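Local coordinates for Bm4233, isoform b (Brugia malayi, PDB 6ANY), which probably binds sterols and other lipids as a secreted venom allergen-like protein of the CAP family from a parasitic filarial nematode, at residues Gly5-Pro10 with Ser58-Ala63; Lys22-Leu27 with Leu47-Ser52; Leu27-Leu32 with Gly181-Thr186; Phe68-Arg73 with Ile79-Tyr84. All coordinates share one frame; numbering follows the deposited sequence.

Contact 1. Residues Gly5-Pro10 with Ser58-Ala63; sequences GGRLTP and SAQRWA
Q60, on the helix 53-63, reaches across to R7 and L8 in the loop that leads into helix 10-28, and so ties the N-terminal segment of the chain to a second helix of the CAP alpha-beta-alpha sandwich. Starting at CB, the glutamine heads for the loop with CG anti to the backbone N (chi1 -169°), then bends at chi2 (60°), which brings its amide up against the arginine stem. Q60 CG lies 4.2 Å from R7 CD, and the next atom, Q60 CD, is 4.0 Å from R7 CB; the two side chains cross at about a right angle. At the tip the amide divides its work. NE2 lies beside the arginine methylenes but gives its hydrogens elsewhere, to N64 OD1 and to the backbone oxygen of I150; Q60 OE1 faces the loop, 3.5 Å from L8 CD1. A long, flexible amide suits this place, for it can span the gap, bond to the backbone oxygen of I150 and still offer a carbonyl to the loop. Arginine contributes through its extended aliphatic stem, while its backbone oxygen accepts from R96. L8 is buried, its CD2 packed on W51, and beyond it T9 caps the coming helix through Q12 N. A single water completes the join: it accepts from R7 N at 2.9 Å and donates to Q60 OE1 at 2.7 Å.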
loop_
_atom_site.group_PDB
_atom_site.type_symbol
_atom_site.label_atom_id
_atom_site.label_comp_id
_atom_site.label_asym_id
_atom_site.label_seq_id
_atom_site.Cartn_x
_atom_site.Cartn_y
_atom_site.Cartn_z
ATOM N N GLY A 5 -8.248 -21.075 -0.570
ATOM C CA GLY A 5 -9.533 -20.441 -0.779
ATOM C C GLY A 5 -9.493 -19.064 -1.409
ATOM O O GLY A 5 -10.489 -18.436 -1.455
ATOM N N GLY A 6 -8.349 -18.565 -1.818
ATOM C CA GLY A 6 -8.264 -17.255 -2.419
ATOM C C GLY A 6 -8.677 -17.184 -3.882
ATOM O O GLY A 6 -8.732 -18.180 -4.622
ATOM N N ARG A 7 -8.962 -15.973 -4.313
ATOM C CA ARG A 7 -9.418 -15.714 -5.688
ATOM C C ARG A 7 -8.374 -14.946 -6.468
ATOM O O ARG A 7 -8.628 -14.515 -7.583
ATOM C CB ARG A 7 -10.709 -14.933 -5.648
ATOM C CG ARG A 7 -11.726 -15.653 -4.807
ATOM C CD ARG A 7 -13.089 -15.096 -4.971
ATOM N NE ARG A 7 -14.049 -15.980 -4.361
ATOM C CZ ARG A 7 -15.356 -15.766 -4.374
ATOM N NH1 ARG A 7 -15.861 -14.666 -4.919
ATOM N NH2 ARG A 7 -16.145 -16.672 -3.830
ATOM N N LEU A 8 -7.214 -14.757 -5.860
ATOM C CA LEU A 8 -6.091 -14.179 -6.560
ATOM C C LEU A 8 -5.126 -15.270 -6.986
ATOM O O LEU A 8 -5.082 -16.343 -6.370
ATOM C CB LEU A 8 -5.387 -13.181 -5.612
ATOM C CG LEU A 8 -5.764 -11.708 -5.784
ATOM C CD1 LEU A 8 -7.101 -11.428 -5.123
ATOM C CD2 LEU A 8 -4.719 -10.796 -5.182
ATOM N N THR A 9 -4.308 -14.990 -7.982
ATOM C CA THR A 9 -3.247 -15.927 -8.361
ATOM C C THR A 9 -2.003 -15.612 -7.551
ATOM O O THR A 9 -1.912 -14.546 -7.022
ATOM C CB THR A 9 -2.890 -15.806 -9.832
ATOM O OG1 THR A 9 -2.446 -14.456 -10.115
ATOM C CG2 THR A 9 -4.081 -16.235 -10.692
ATOM N N PRO A 10 -1.045 -16.553 -7.449
ATOM C CA PRO A 10 0.176 -16.268 -6.757
ATOM C C PRO A 10 0.924 -15.107 -7.333
ATOM O O PRO A 10 1.485 -14.281 -6.557
ATOM C CB PRO A 10 0.979 -17.553 -6.905
ATOM C CG PRO A 10 -0.101 -18.647 -7.042
ATOM C CD PRO A 10 -1.170 -17.994 -7.806
ATOM N N SER A 58 -10.052 -10.850 4.255
ATOM C CA SER A 58 -10.957 -9.802 4.640
ATOM C C SER A 58 -11.166 -8.823 3.471
ATOM O O SER A 58 -12.301 -8.330 3.243
ATOM C CB SER A 58 -10.488 -9.039 5.878
ATOM O OG SER A 58 -9.164 -8.618 5.693
ATOM N N ALA A 59 -10.093 -8.523 2.750
ATOM C CA ALA A 59 -10.171 -7.619 1.585
ATOM C C ALA A 59 -11.020 -8.196 0.471
ATOM O O ALA A 59 -11.803 -7.490 -0.133
ATOM C CB ALA A 59 -8.801 -7.344 1.073
ATOM N N GLN A 60 -10.850 -9.487 0.204
ATOM C CA GLN A 60 -11.659 -10.214 -0.785
ATOM C C GLN A 60 -13.135 -10.223 -0.397
ATOM O O GLN A 60 -13.991 -10.018 -1.277
ATOM C CB GLN A 60 -11.166 -11.681 -0.947
ATOM C CG GLN A 60 -11.784 -12.382 -2.105
ATOM C CD GLN A 60 -11.492 -11.702 -3.418
ATOM O OE1 GLN A 60 -10.355 -11.536 -3.750
ATOM N NE2 GLN A 60 -12.516 -11.295 -4.160
ATOM N N ARG A 61 -13.443 -10.436 0.892
ATOM C CA ARG A 61 -14.837 -10.432 1.309
ATOM C C ARG A 61 -15.500 -9.125 0.935
ATOM O O ARG A 61 -16.658 -9.150 0.502
ATOM C CB ARG A 61 -15.084 -10.753 2.790
ATOM C CG ARG A 61 -14.932 -12.254 3.092
ATOM C CD ARG A 61 -15.247 -12.579 4.558
ATOM N NE ARG A 61 -14.216 -12.052 5.475
ATOM C CZ ARG A 61 -13.153 -12.729 5.960
ATOM N NH1 ARG A 61 -12.904 -13.998 5.646
ATOM N NH2 ARG A 61 -12.314 -12.120 6.772
ATOM N N TRP A 62 -14.752 -8.009 1.083
ATOM C CA TRP A 62 -15.272 -6.735 0.752
ATOM C C TRP A 62 -15.370 -6.479 -0.730
ATOM O O TRP A 62 -16.406 -6.027 -1.180
ATOM C CB TRP A 62 -14.550 -5.607 1.494
ATOM C CG TRP A 62 -15.150 -4.306 1.199
ATOM C CD1 TRP A 62 -14.591 -3.291 0.509
ATOM C CD2 TRP A 62 -16.486 -3.906 1.505
ATOM N NE1 TRP A 62 -15.485 -2.254 0.401
ATOM C CE2 TRP A 62 -16.644 -2.592 1.027
ATOM C CE3 TRP A 62 -17.539 -4.508 2.225
ATOM C CZ2 TRP A 62 -17.801 -1.863 1.210
ATOM C CZ3 TRP A 62 -18.717 -3.789 2.383
ATOM C CH2 TRP A 62 -18.836 -2.479 1.876
ATOM N N ALA A 63 -14.370 -6.901 -1.497
ATOM C CA ALA A 63 -14.370 -6.793 -2.934
ATOM C C ALA A 63 -15.539 -7.472 -3.607
ATOM O O ALA A 63 -16.091 -6.964 -4.587
ATOM C CB ALA A 63 -13.047 -7.358 -3.491
HETATM O O HOH W 1 -8.976 -13.554 -2.696
#

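Contact 2. Residues Lys22-Leu27 with Leu47-Ser52; sequences KFRSLL and LLLKWS
Two nitrogens of R24 grip one backbone oxygen of L47. NE donates to L47 O over 3.0 Å and NH2 donates to the same oxygen over 2.7 Å, the shorter bond also being the straighter (N-H...O 152° against 140°). The oxygen lies close to the guanidinium plane; seen from the carbonyl, NE stands almost straight out from C=O, whereas NH2 comes in from the side, tilted from the carbonyl plane. The remaining terminal nitrogen, NH1, is spoken for as well, by the backbone oxygens of M138 and W140. Arginine suits this buried place because one flat group can serve three carbonyls, two of them close together in the chain. N21 and R24 are consistent with the Asn and Arg of the HNxxR signature of the CAP family, its first position here being N20, and N21 OD1 accepts from L49 N, so that helix 10-28 holds the 47-52 segment through both residues. A bend at chi3 (87°) turns the guanidinium against this segment. There L49 packs over one face, its CD2 3.7 Å from R24 CZ, while its CG sits 3.9 Å from R24 CD. The edge makes the polar bonds, and L201 also touches the arginine.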
loop_
_atom_site.group_PDB
_atom_site.type_symbol
_atom_site.label_atom_id
_atom_site.label_comp_id
_atom_site.label_asym_id
_atom_site.label_seq_id
_atom_site.Cartn_x
_atom_site.Cartn_y
_atom_site.Cartn_z
ATOM N N LYS A 22 8.999 -1.916 -3.887
ATOM C CA LYS A 22 9.798 -1.045 -4.770
ATOM C C LYS A 22 9.522 0.453 -4.540
ATOM O O LYS A 22 10.461 1.266 -4.412
ATOM C CB LYS A 22 9.555 -1.370 -6.232
ATOM C CG LYS A 22 10.230 -0.400 -7.192
ATOM C CD LYS A 22 10.154 -0.977 -8.609
ATOM C CE LYS A 22 10.731 -0.066 -9.697
ATOM N NZ LYS A 22 11.202 -0.836 -10.885
ATOM N N PHE A 23 8.235 0.804 -4.473
ATOM C CA PHE A 23 7.857 2.159 -4.132
ATOM C C PHE A 23 8.491 2.610 -2.838
ATOM O O PHE A 23 9.021 3.707 -2.768
ATOM C CB PHE A 23 6.331 2.326 -4.054
ATOM C CG PHE A 23 5.635 2.371 -5.401
ATOM C CD1 PHE A 23 6.265 2.870 -6.525
ATOM C CD2 PHE A 23 4.334 1.956 -5.518
ATOM C CE1 PHE A 23 5.607 2.925 -7.758
ATOM C CE2 PHE A 23 3.652 2.002 -6.731
ATOM C CZ PHE A 23 4.275 2.507 -7.850
ATOM N N ARG A 24 8.391 1.769 -1.821
ATOM C CA ARG A 24 8.893 2.097 -0.512
ATOM C C ARG A 24 10.368 2.319 -0.524
ATOM O O ARG A 24 10.847 3.290 0.038
ATOM C CB ARG A 24 8.510 1.009 0.475
ATOM C CG ARG A 24 7.088 1.203 0.971
ATOM C CD ARG A 24 6.482 -0.090 1.456
ATOM N NE ARG A 24 6.779 -0.385 2.856
ATOM C CZ ARG A 24 6.104 0.063 3.913
ATOM N NH1 ARG A 24 5.004 0.800 3.764
ATOM N NH2 ARG A 24 6.471 -0.339 5.142
ATOM N N SER A 25 11.102 1.434 -1.194
ATOM C CA SER A 25 12.554 1.568 -1.323
ATOM C C SER A 25 12.960 2.824 -2.089
ATOM O O SER A 25 13.832 3.606 -1.638
ATOM C CB SER A 25 13.122 0.303 -1.963
ATOM O OG SER A 25 14.467 0.486 -2.235
ATOM N N LEU A 26 12.332 3.066 -3.233
ATOM C CA LEU A 26 12.589 4.315 -3.996
ATOM C C LEU A 26 12.335 5.519 -3.141
ATOM O O LEU A 26 13.122 6.446 -3.142
ATOM C CB LEU A 26 11.734 4.408 -5.247
ATOM C CG LEU A 26 12.121 3.460 -6.388
ATOM C CD1 LEU A 26 11.117 3.587 -7.494
ATOM C CD2 LEU A 26 13.497 3.728 -6.997
ATOM N N LEU A 27 11.269 5.486 -2.343
ATOM C CA LEU A 27 10.957 6.598 -1.464
ATOM C C LEU A 27 12.022 6.837 -0.399
ATOM O O LEU A 27 12.414 8.006 -0.183
ATOM C CB LEU A 27 9.644 6.329 -0.727
ATOM C CG LEU A 27 9.069 7.398 0.143
ATOM C CD1 LEU A 27 8.788 8.700 -0.643
ATOM C CD2 LEU A 27 7.849 6.860 0.843
ATOM N N LEU A 47 9.590 -0.805 6.846
ATOM C CA LEU A 47 9.422 -2.266 6.827
ATOM C C LEU A 47 9.122 -2.835 5.438
ATOM O O LEU A 47 8.397 -2.212 4.634
ATOM C CB LEU A 47 8.335 -2.703 7.826
ATOM C CG LEU A 47 8.647 -2.350 9.287
ATOM C CD1 LEU A 47 7.514 -2.708 10.233
ATOM C CD2 LEU A 47 10.001 -2.962 9.745
ATOM N N LEU A 48 9.660 -4.024 5.176
ATOM C CA LEU A 48 9.405 -4.723 3.952
ATOM C C LEU A 48 8.018 -5.436 4.046
ATOM O O LEU A 48 7.772 -6.279 4.906
ATOM C CB LEU A 48 10.505 -5.713 3.677
ATOM C CG LEU A 48 10.579 -6.305 2.261
ATOM C CD1 LEU A 48 12.001 -6.632 1.836
ATOM C CD2 LEU A 48 9.833 -7.606 2.184
ATOM N N LEU A 49 7.112 -5.057 3.170
ATOM C CA LEU A 49 5.752 -5.645 3.190
ATOM C C LEU A 49 5.741 -7.134 2.889
ATOM O O LEU A 49 6.441 -7.596 2.030
ATOM C CB LEU A 49 4.795 -4.914 2.251
ATOM C CG LEU A 49 4.645 -3.426 2.434
ATOM C CD1 LEU A 49 3.658 -2.873 1.392
ATOM C CD2 LEU A 49 4.169 -3.088 3.839
ATOM N N LYS A 50 4.971 -7.888 3.672
ATOM C CA LYS A 50 4.772 -9.321 3.439
ATOM C C LYS A 50 3.287 -9.488 3.089
ATOM O O LYS A 50 2.413 -8.807 3.661
ATOM C CB LYS A 50 5.026 -10.118 4.721
ATOM C CG LYS A 50 6.400 -9.979 5.382
ATOM C CD LYS A 50 7.471 -10.625 4.538
ATOM C CE LYS A 50 7.288 -12.126 4.592
ATOM N NZ LYS A 50 8.228 -12.891 3.735
ATOM N N TRP A 51 2.997 -10.432 2.216
ATOM C CA TRP A 51 1.674 -10.838 1.910
ATOM C C TRP A 51 1.056 -11.590 3.037
ATOM O O TRP A 51 1.654 -12.566 3.564
ATOM C CB TRP A 51 1.623 -11.692 0.645
ATOM C CG TRP A 51 0.196 -11.850 0.121
ATOM C CD1 TRP A 51 -0.619 -12.868 0.386
ATOM C CD2 TRP A 51 -0.576 -10.927 -0.685
ATOM N NE1 TRP A 51 -1.862 -12.677 -0.179
ATOM C CE2 TRP A 51 -1.831 -11.517 -0.896
ATOM C CE3 TRP A 51 -0.299 -9.717 -1.314
ATOM C CZ2 TRP A 51 -2.819 -10.929 -1.669
ATOM C CZ3 TRP A 51 -1.299 -9.149 -2.099
ATOM C CH2 TRP A 51 -2.543 -9.765 -2.252
ATOM N N SER A 52 -0.183 -11.207 3.382
ATOM C CA SER A 52 -0.951 -11.916 4.433
ATOM C C SER A 52 -2.285 -12.453 3.816
ATOM O O SER A 52 -3.093 -11.645 3.293
ATOM C CB SER A 52 -1.236 -10.953 5.607
ATOM O OG SER A 52 -2.247 -11.446 6.451
#

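Contact 3. Residues Leu27-Leu32 with Gly181-Thr186; sequences LIHGKL and GEPCKT
H29 turns its ring onto P183 with CG anti to the carbonyl carbon (chi1 -78°), and I28 brings CD1 to the same proline by placing CG1 between the backbone N and carbonyl carbon (chi1 59°). Both residues stand where helix 10-28 ends in a Schellman motif: K31 N bonds to L26 O and G30 N to L27 O, with glycine taking the positive phi that this turn requires. P183 belongs to the segment following strand 179-180, which leads into the disulfide-linked C-terminal region through the C184-C195 bond. The proline ring lies over one face of the imidazole in a CH-pi contact, its CG 3.8 Å from the ring centroid and 7° off the normal; the neighbouring P183 CB is 3.7 Å from H29 CE1. A rigid ring with polarised C-H groups suits an aromatic face, and the histidine is steadied by ND1 bonding to S25 O, one turn back. On the more buried side I28 and P183 slide past each other in opposite directions. R42 helps to hold the same segment, pairing with E182 and bonding to the backbone of G181. The closest approach is to the backbone at the helix end, where P183 CG lies 3.3 Å from I28 O.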
loop_
_atom_site.group_PDB
_atom_site.type_symbol
_atom_site.label_atom_id
_atom_site.label_comp_id
_atom_site.label_asym_id
_atom_site.label_seq_id
_atom_site.Cartn_x
_atom_site.Cartn_y
_atom_site.Cartn_z
ATOM N N LEU A 27 11.269 5.486 -2.343
ATOM C CA LEU A 27 10.957 6.598 -1.464
ATOM C C LEU A 27 12.022 6.837 -0.399
ATOM O O LEU A 27 12.414 8.006 -0.183
ATOM C CB LEU A 27 9.644 6.329 -0.727
ATOM C CG LEU A 27 9.069 7.398 0.143
ATOM C CD1 LEU A 27 8.788 8.700 -0.643
ATOM C CD2 LEU A 27 7.849 6.860 0.843
ATOM N N ILE A 28 12.426 5.786 0.336
ATOM C CA ILE A 28 13.452 5.977 1.422
ATOM C C ILE A 28 14.884 6.256 0.887
ATOM O O ILE A 28 15.713 6.765 1.612
ATOM C CB ILE A 28 13.501 4.837 2.424
ATOM C CG1 ILE A 28 13.806 3.530 1.738
ATOM C CG2 ILE A 28 12.195 4.754 3.228
ATOM C CD1 ILE A 28 14.040 2.438 2.731
ATOM N N HIS A 29 15.110 6.007 -0.404
ATOM C CA HIS A 29 16.327 6.377 -1.067
ATOM C C HIS A 29 16.302 7.787 -1.667
ATOM O O HIS A 29 17.271 8.167 -2.282
ATOM C CB HIS A 29 16.686 5.376 -2.143
ATOM C CG HIS A 29 17.300 4.144 -1.606
ATOM N ND1 HIS A 29 16.555 3.102 -1.090
ATOM C CD2 HIS A 29 18.603 3.827 -1.387
ATOM C CE1 HIS A 29 17.373 2.156 -0.670
ATOM N NE2 HIS A 29 18.619 2.567 -0.867
ATOM N N GLY A 30 15.279 8.594 -1.368
ATOM C CA GLY A 30 15.250 9.976 -1.818
ATOM C C GLY A 30 15.034 10.132 -3.309
ATOM O O GLY A 30 15.446 11.151 -3.856
ATOM N N LYS A 31 14.403 9.150 -3.970
ATOM C CA LYS A 31 14.261 9.199 -5.453
ATOM C C LYS A 31 12.900 9.724 -5.935
ATOM O O LYS A 31 12.694 9.782 -7.164
ATOM C CB LYS A 31 14.461 7.826 -6.112
ATOM C CG LYS A 31 15.565 6.960 -5.517
ATOM C CD LYS A 31 16.859 6.914 -6.322
ATOM C CE LYS A 31 17.532 8.258 -6.410
ATOM N NZ LYS A 31 19.007 8.085 -6.592
ATOM N N LEU A 32 11.970 10.028 -5.040
ATOM C CA LEU A 32 10.595 10.384 -5.462
ATOM C C LEU A 32 10.179 11.808 -5.051
ATOM O O LEU A 32 10.361 12.210 -3.929
ATOM C CB LEU A 32 9.530 9.383 -4.940
ATOM C CG LEU A 32 9.745 7.905 -5.251
ATOM C CD1 LEU A 32 8.712 7.088 -4.550
ATOM C CD2 LEU A 32 9.777 7.672 -6.757
ATOM N N GLY A 181 15.958 9.083 8.085
ATOM C CA GLY A 181 17.245 8.454 8.299
ATOM C C GLY A 181 17.793 7.908 7.019
ATOM O O GLY A 181 17.372 8.264 5.913
ATOM N N GLU A 182 18.706 6.977 7.157
ATOM C CA GLU A 182 19.293 6.273 6.004
ATOM C C GLU A 182 18.706 4.842 5.851
ATOM O O GLU A 182 18.489 4.120 6.848
ATOM C CB GLU A 182 20.809 6.252 6.242
ATOM C CG GLU A 182 21.626 5.945 5.027
ATOM C CD GLU A 182 21.793 7.115 4.045
ATOM O OE1 GLU A 182 22.625 6.910 3.118
ATOM O OE2 GLU A 182 21.133 8.182 4.197
ATOM N N PRO A 183 18.468 4.397 4.610
ATOM C CA PRO A 183 18.092 3.009 4.407
ATOM C C PRO A 183 19.124 2.033 5.005
ATOM O O PRO A 183 20.313 2.296 4.975
ATOM C CB PRO A 183 18.004 2.900 2.888
ATOM C CG PRO A 183 17.693 4.295 2.446
ATOM C CD PRO A 183 18.574 5.095 3.317
ATOM N N CYS A 184 18.654 0.913 5.538
ATOM C CA CYS A 184 19.534 -0.041 6.182
ATOM C C CYS A 184 20.549 -0.680 5.161
ATOM O O CYS A 184 20.214 -1.002 3.978
ATOM C CB CYS A 184 18.707 -1.126 6.870
ATOM S SG CYS A 184 17.848 -2.272 5.749
ATOM N N LYS A 185 21.780 -0.793 5.627
ATOM C CA LYS A 185 22.863 -1.424 4.918
ATOM C C LYS A 185 23.250 -2.758 5.543
ATOM O O LYS A 185 23.825 -3.599 4.863
ATOM C CB LYS A 185 24.069 -0.506 4.882
ATOM C CG LYS A 185 23.943 0.572 3.812
ATOM C CD LYS A 185 24.471 1.918 4.300
ATOM C CE LYS A 185 25.956 2.025 4.265
ATOM N NZ LYS A 185 26.367 2.886 3.127
ATOM N N THR A 186 22.950 -2.912 6.833
ATOM C CA THR A 186 23.267 -4.106 7.526
ATOM C C THR A 186 22.190 -4.390 8.581
ATOM O O THR A 186 21.452 -3.505 8.960
ATOM C CB THR A 186 24.678 -3.991 8.186
ATOM O OG1 THR A 186 24.933 -5.242 8.777
ATOM C CG2 THR A 186 24.743 -2.960 9.285
#

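Contact 4. Residues Phe68-Arg73 with Ile79-Tyr84; sequences FGHSPR and IGENVY
E81 sits at the tight end of this contact, its carboxylate held by three bonds from H70 and S71. OE1 takes H70 ND1 at 2.6 Å on its anti lone pair and S71 N at 2.9 Å on its syn lone pair; OE2 receives S71 OG at 2.7 Å, from the syn side and 20° out of plane. Imidazole and carboxylate are nearly coplanar, 5° apart, and the extended glutamate (chi1 179°) reaches straight from the strand to the loop. Glutamate is apt here because its two oxygens can serve several donors: OE2 also bonds to H165 NE2. The F68 end is looser, with apolar contacts and no polar bond; E81 and S71 are buried, while H70 lies at the exposed margin. F68 CD1 meets V83 CG1 at 3.8 Å, and V83 CG2 lies 3.5 Å from G69 O. G80-N82 fit the GEN motif of CAP proteins, and H70 and E81 probably belong to the His/Glu tetrad of the CAP cavity, as H134 would. Alternation along strand 80-87 turns E81 and V83 to the loop, with W62 of helix 53-63 touching E81, while N82 and Y84 face helix 99-108; strand 159-167 runs alongside, antiparallel.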
loop_
_atom_site.group_PDB
_atom_site.type_symbol
_atom_site.label_atom_id
_atom_site.label_comp_id
_atom_site.label_asym_id
_atom_site.label_seq_id
_atom_site.Cartn_x
_atom_site.Cartn_y
_atom_site.Cartn_z
ATOM N N PHE A 68 -17.854 0.521 -4.464
ATOM C CA PHE A 68 -16.741 1.456 -4.423
ATOM C C PHE A 68 -16.854 2.288 -3.182
ATOM O O PHE A 68 -17.451 3.398 -3.199
ATOM C CB PHE A 68 -16.758 2.363 -5.663
ATOM C CG PHE A 68 -15.615 3.308 -5.717
ATOM C CD1 PHE A 68 -14.272 2.836 -5.761
ATOM C CD2 PHE A 68 -15.820 4.675 -5.672
ATOM C CE1 PHE A 68 -13.211 3.728 -5.786
ATOM C CE2 PHE A 68 -14.722 5.592 -5.729
ATOM C CZ PHE A 68 -13.428 5.118 -5.807
ATOM N N GLY A 69 -16.299 1.773 -2.097
ATOM C CA GLY A 69 -16.309 2.480 -0.812
ATOM C C GLY A 69 -15.610 1.660 0.243
ATOM O O GLY A 69 -15.220 0.510 0.029
ATOM N N HIS A 70 -15.499 2.234 1.422
ATOM C CA HIS A 70 -14.903 1.521 2.524
ATOM C C HIS A 70 -15.831 0.461 3.139
ATOM O O HIS A 70 -17.050 0.662 3.293
ATOM C CB HIS A 70 -14.444 2.506 3.636
ATOM C CG HIS A 70 -13.113 3.149 3.352
ATOM N ND1 HIS A 70 -11.952 2.405 3.203
ATOM C CD2 HIS A 70 -12.759 4.453 3.168
ATOM C CE1 HIS A 70 -10.941 3.229 2.975
ATOM N NE2 HIS A 70 -11.404 4.471 2.929
ATOM N N SER A 71 -15.226 -0.605 3.647
ATOM C CA SER A 71 -15.954 -1.555 4.435
ATOM C C SER A 71 -16.271 -0.906 5.751
ATOM O O SER A 71 -15.694 0.097 6.070
ATOM C CB SER A 71 -15.235 -2.879 4.598
ATOM O OG SER A 71 -14.006 -2.771 5.240
ATOM N N PRO A 72 -17.208 -1.456 6.506
ATOM C CA PRO A 72 -17.579 -0.827 7.775
ATOM C C PRO A 72 -16.414 -0.819 8.744
ATOM O O PRO A 72 -15.588 -1.764 8.716
ATOM C CB PRO A 72 -18.669 -1.781 8.324
ATOM C CG PRO A 72 -19.281 -2.429 7.133
ATOM C CD PRO A 72 -18.100 -2.610 6.193
ATOM N N ARG A 73 -16.360 0.199 9.603
ATOM C CA ARG A 73 -15.277 0.368 10.610
ATOM C C ARG A 73 -15.035 -0.871 11.461
ATOM O O ARG A 73 -13.894 -1.282 11.645
ATOM C CB ARG A 73 -15.579 1.549 11.565
ATOM C CG ARG A 73 -14.707 2.789 11.387
ATOM C CD ARG A 73 -15.317 3.832 10.424
ATOM N NE ARG A 73 -14.789 5.208 10.558
ATOM C CZ ARG A 73 -13.529 5.606 10.315
ATOM N NH1 ARG A 73 -12.579 4.752 9.929
ATOM N NH2 ARG A 73 -13.208 6.891 10.477
ATOM N N ILE A 79 -6.703 -2.310 11.164
ATOM C CA ILE A 79 -6.399 -2.628 9.776
ATOM C C ILE A 79 -6.640 -1.415 8.904
ATOM O O ILE A 79 -7.723 -0.850 8.932
ATOM C CB ILE A 79 -7.215 -3.880 9.308
ATOM C CG1 ILE A 79 -6.610 -5.159 9.910
ATOM C CG2 ILE A 79 -7.288 -4.028 7.804
ATOM C CD1 ILE A 79 -7.654 -6.054 10.572
ATOM N N GLY A 80 -5.646 -1.081 8.053
ATOM C CA GLY A 80 -5.808 -0.055 7.041
ATOM C C GLY A 80 -6.541 -0.561 5.818
ATOM O O GLY A 80 -6.477 -1.749 5.531
ATOM N N GLU A 81 -7.192 0.342 5.059
ATOM C CA GLU A 81 -7.887 -0.087 3.830
ATOM C C GLU A 81 -7.778 0.903 2.711
ATOM O O GLU A 81 -8.006 2.043 2.922
ATOM C CB GLU A 81 -9.367 -0.400 4.125
ATOM C CG GLU A 81 -10.192 -0.840 2.898
ATOM C CD GLU A 81 -11.613 -1.129 3.281
ATOM O OE1 GLU A 81 -12.402 -0.151 3.391
ATOM O OE2 GLU A 81 -11.947 -2.305 3.545
ATOM N N ASN A 82 -7.412 0.451 1.499
ATOM C CA ASN A 82 -7.339 1.262 0.297
ATOM C C ASN A 82 -8.290 0.602 -0.728
ATOM O O ASN A 82 -8.354 -0.618 -0.825
ATOM C CB ASN A 82 -5.925 1.303 -0.245
ATOM C CG ASN A 82 -5.014 2.376 0.422
ATOM O OD1 ASN A 82 -5.514 3.312 1.051
ATOM N ND2 ASN A 82 -3.694 2.328 0.114
ATOM N N VAL A 83 -9.020 1.428 -1.482
ATOM C CA VAL A 83 -10.063 1.025 -2.417
ATOM C C VAL A 83 -9.786 1.627 -3.771
ATOM O O VAL A 83 -9.489 2.784 -3.882
ATOM C CB VAL A 83 -11.449 1.544 -1.959
ATOM C CG1 VAL A 83 -12.480 1.118 -2.938
ATOM C CG2 VAL A 83 -11.792 1.059 -0.513
ATOM N N TYR A 84 -9.831 0.793 -4.809
ATOM C CA TYR A 84 -9.604 1.232 -6.189
ATOM C C TYR A 84 -10.661 0.617 -7.101
ATOM O O TYR A 84 -11.046 -0.508 -6.916
ATOM C CB TYR A 84 -8.199 0.838 -6.661
ATOM C CG TYR A 84 -7.967 0.862 -8.172
ATOM C CD1 TYR A 84 -7.522 1.983 -8.799
ATOM C CD2 TYR A 84 -8.197 -0.270 -8.956
ATOM C CE1 TYR A 84 -7.314 2.025 -10.188
ATOM C CE2 TYR A 84 -8.010 -0.257 -10.336
ATOM C CZ TYR A 84 -7.530 0.854 -10.946
ATOM O OH TYR A 84 -7.363 0.860 -12.325
#

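Helix 10-28 joins contacts 2 and 3, whose centres lie about 12 Å apart and which share L27; the loop of contact 1 leads into its other end. Contacts 1 and 2, centres about 20 Å apart, meet where L8 packs on W51, and contacts 1 and 4, centres about 14 Å apart, meet through W62, which bonds to G69 O. The centre of contact 3 stands about 32 Å from that of contact 1, across the chain's centre. Contacts 2 and 4 reach the two outermost strands of the mixed sheet. Along the chain, contacts 1, 2 and 4 close within the first 84 residues, whereas contact 3 waits for residues 181-186, joining the C-terminal region to the CAP sandwich in which the other three lie.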